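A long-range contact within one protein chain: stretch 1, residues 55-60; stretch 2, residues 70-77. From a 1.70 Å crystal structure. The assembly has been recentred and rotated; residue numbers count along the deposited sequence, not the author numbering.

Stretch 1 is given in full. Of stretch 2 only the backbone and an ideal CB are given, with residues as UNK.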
# COMPACT_ATOMS: atom_id res chain seq x y z
N PHE A 55 -0.78 39.04 0.67
CA PHE A 55 -0.37 38.77 -0.71
C PHE A 55 -0.08 37.26 -0.90
O PHE A 55 -0.55 36.63 -1.89
CB PHE A 55 0.86 39.58 -1.08
CG PHE A 55 0.65 41.06 -0.99
CD1 PHE A 55 0.65 41.68 0.24
CD2 PHE A 55 0.46 41.82 -2.13
CE1 PHE A 55 0.45 43.05 0.33
CE2 PHE A 55 0.25 43.17 -2.05
CZ PHE A 55 0.24 43.79 -0.81
N LEU A 56 0.66 36.70 0.06
CA LEU A 56 1.10 35.29 0.02
C LEU A 56 0.49 34.39 1.11
O LEU A 56 0.91 34.39 2.27
CB LEU A 56 2.63 35.26 0.09
CG LEU A 56 3.31 33.90 -0.02
CD1 LEU A 56 3.22 33.36 -1.41
CD2 LEU A 56 4.77 34.04 0.39
N ASP A 57 -0.49 33.57 0.72
CA ASP A 57 -1.19 32.69 1.64
C ASP A 57 -1.77 31.55 0.78
O ASP A 57 -1.48 31.48 -0.44
CB ASP A 57 -2.32 33.46 2.37
CG ASP A 57 -2.51 33.00 3.82
OD1 ASP A 57 -2.76 31.79 4.03
OD2 ASP A 57 -2.38 33.85 4.74
N TYR A 58 -2.59 30.70 1.38
CA TYR A 58 -3.30 29.62 0.64
C TYR A 58 -4.02 30.23 -0.53
O TYR A 58 -4.68 31.26 -0.42
CB TYR A 58 -4.31 28.85 1.50
CG TYR A 58 -3.61 28.21 2.66
CD1 TYR A 58 -2.72 27.17 2.47
CD2 TYR A 58 -3.78 28.71 3.94
CE1 TYR A 58 -2.01 26.62 3.55
CE2 TYR A 58 -3.07 28.20 5.03
CZ TYR A 58 -2.18 27.15 4.82
OH TYR A 58 -1.52 26.69 5.92
N GLU A 59 -3.87 29.56 -1.66
CA GLU A 59 -4.51 29.94 -2.91
C GLU A 59 -3.93 31.17 -3.60
O GLU A 59 -4.41 31.53 -4.71
CB GLU A 59 -6.03 30.00 -2.78
CG GLU A 59 -6.63 28.71 -2.17
CD GLU A 59 -6.51 27.53 -3.09
OE1 GLU A 59 -6.88 27.66 -4.27
OE2 GLU A 59 -6.07 26.44 -2.65
N SER A 60 -2.87 31.76 -3.04
CA SER A 60 -2.14 32.79 -3.77
C SER A 60 -1.49 32.21 -5.00
O SER A 60 -1.05 31.03 -4.98
CB SER A 60 -1.06 33.46 -2.92
OG SER A 60 -1.63 34.20 -1.87
N UNK A 70 0.43 27.79 -7.55
CA UNK A 70 -0.58 28.15 -6.57
C UNK A 70 -0.24 27.56 -5.21
O UNK A 70 0.05 26.36 -5.11
CB UNK A 70 -1.96 27.68 -7.03
N UNK A 71 -0.25 28.40 -4.18
CA UNK A 71 0.11 27.95 -2.82
C UNK A 71 -0.96 26.98 -2.29
O UNK A 71 -2.11 27.38 -2.15
CB UNK A 71 0.26 29.14 -1.88
N UNK A 72 -0.58 25.71 -2.06
CA UNK A 72 -1.45 24.70 -1.46
C UNK A 72 -0.99 24.21 -0.08
O UNK A 72 -1.82 23.79 0.72
CB UNK A 72 -1.55 23.50 -2.41
N UNK A 73 0.32 24.24 0.18
CA UNK A 73 0.86 23.96 1.49
C UNK A 73 1.66 25.15 1.96
O UNK A 73 2.33 25.80 1.16
CB UNK A 73 1.72 22.69 1.47
N UNK A 74 1.55 25.45 3.25
CA UNK A 74 2.15 26.62 3.88
C UNK A 74 2.28 26.38 5.38
O UNK A 74 1.30 26.01 6.07
CB UNK A 74 1.32 27.88 3.60
N UNK A 75 3.49 26.55 5.86
CA UNK A 75 3.80 26.41 7.29
C UNK A 75 3.83 27.81 7.93
O UNK A 75 4.08 28.80 7.24
CB UNK A 75 5.13 25.69 7.49
N UNK A 76 3.52 27.92 9.23
CA UNK A 76 3.65 29.19 9.94
C UNK A 76 4.44 28.99 11.22
O UNK A 76 3.94 28.33 12.13
CB UNK A 76 2.28 29.79 10.25
N UNK A 77 5.62 29.59 11.31
CA UNK A 77 6.45 29.57 12.54
C UNK A 77 7.00 30.94 12.89
O UNK A 77 7.17 31.77 12.00
CB UNK A 77 7.61 28.59 12.38

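Stretch 1 turns back on itself in a type II beta turn from D57 to S60, closed by the backbone bond from S60 N to D57 O (3.0 Å), and it is against this turn that stretch 2 passes. E59, at the third position of the turn, has a phi of 73°.

At position 70 the CA-to-CB bond runs sideways, and the ideal CB lies 4.0 Å from S60 O. The backbone is extended (phi/psi -118/129), and the CA makes a CA-H...O contact with S60 O at 3.3 Å. Beta-branched or other medium-sized apolar side chains would suit this site. The residue is V70, whose CG1 reaches to 4.0 Å from E59 CA.

Position 71 is held through both its N and its O: its N donates to S60 O (2.9 Å) and its O accepts from E59 N (2.8 Å), both nearly straight. These bonds need no particular side chain. The CB lies close to the turn and points toward stretch 1, with the ideal CB a tight 3.2 Å from D57 O and 4.2 Å from E59 N. The tight spacing and L56 CD1, 5.2 Å from the ideal CB, suit a compact apolar residue such as valine or isoleucine; alanine would fit but would not reach L56. The deposited V71, in the t rotamer, places CG2 3.9 Å from L56 CD1.

At position 72 the CB points away, yet the E59 carboxylate lies within range, its OE2 5.4 Å from the ideal CB. A long basic chain that can curl back would answer that charge; arginine or lysine would serve, while a short polar residue would probably fall short. K72 takes m for chi1 and chi2, then t for chi3 and chi4, and its NZ forms a salt bridge with E59 OE2 at 2.8 Å.

Position 73 turns its CB away, with nothing of stretch 1 within 5.5 Å, so many residues would be acceptable, polar ones among them. It is Q73.

Position 74 faces stretch 1 again, its ideal CB 3.6 Å from Y58 CE1. The aromatic ring and the neighbouring D57 side chain leave room for a branched apolar residue such as leucine or isoleucine. L74 packs its CB 3.5 Å from Y58 CE1 and lays CD2 over one face of the ring; CD2 also comes within 3.7 Å of D57 OD1. The backbone contributes independently of the side chain, since L74 O lies 2.9 Å from Y58 OH in a weak hydrogen bond.

Position 75 points away from stretch 1 and sets no evident demand; the residue is S75.

At position 76 the CB points toward stretch 1 but has nothing of it within 5.5 Å. A longer polar or aromatic chain could approach the Y58 hydroxyl and, directly or through water, the D57 carboxylate. In H76, CE1 comes 3.6 Å from Y58 OH, at the edge of the imidazole, and a water joins H76 NE2 (2.7 Å from the water O) to D57 OD2 (2.8 Å from the same O).

Position 77 is out of reach, leaving its choice open; it is D77.

Stretch 2 (70-77) VVKQLSHD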
# COMPACT_ATOMS: atom_id res chain seq x y z
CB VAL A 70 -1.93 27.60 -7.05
CG1 VAL A 70 -3.02 27.95 -6.04
CG2 VAL A 70 -2.22 28.20 -8.40
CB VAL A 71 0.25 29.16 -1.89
CG1 VAL A 71 0.46 28.71 -0.45
CG2 VAL A 71 1.35 30.12 -2.42
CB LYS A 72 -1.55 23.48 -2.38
CG LYS A 72 -2.28 23.71 -3.71
CD LYS A 72 -3.68 24.15 -3.41
CE LYS A 72 -4.65 23.90 -4.49
NZ LYS A 72 -6.05 23.98 -3.91
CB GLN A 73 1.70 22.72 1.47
CG GLN A 73 0.88 21.49 1.27
CD GLN A 73 1.71 20.25 1.01
OE1 GLN A 73 2.37 20.13 -0.04
NE2 GLN A 73 1.61 19.28 1.93
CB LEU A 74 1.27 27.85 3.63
CG LEU A 74 1.69 29.26 4.05
CD1 LEU A 74 2.88 29.71 3.24
CD2 LEU A 74 0.55 30.25 3.86
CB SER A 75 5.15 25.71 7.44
OG SER A 75 6.18 26.58 7.01
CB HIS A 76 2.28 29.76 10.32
CG HIS A 76 1.38 30.01 9.15
ND1 HIS A 76 0.72 29.00 8.49
CD2 HIS A 76 0.96 31.17 8.57
CE1 HIS A 76 -0.01 29.51 7.51
NE2 HIS A 76 0.12 30.82 7.55
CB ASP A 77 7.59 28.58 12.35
CG ASP A 77 7.10 27.14 12.24
OD1 ASP A 77 6.73 26.55 13.28
OD2 ASP A 77 7.10 26.60 11.11
O HOH W 1 -0.13 33.23 6.28
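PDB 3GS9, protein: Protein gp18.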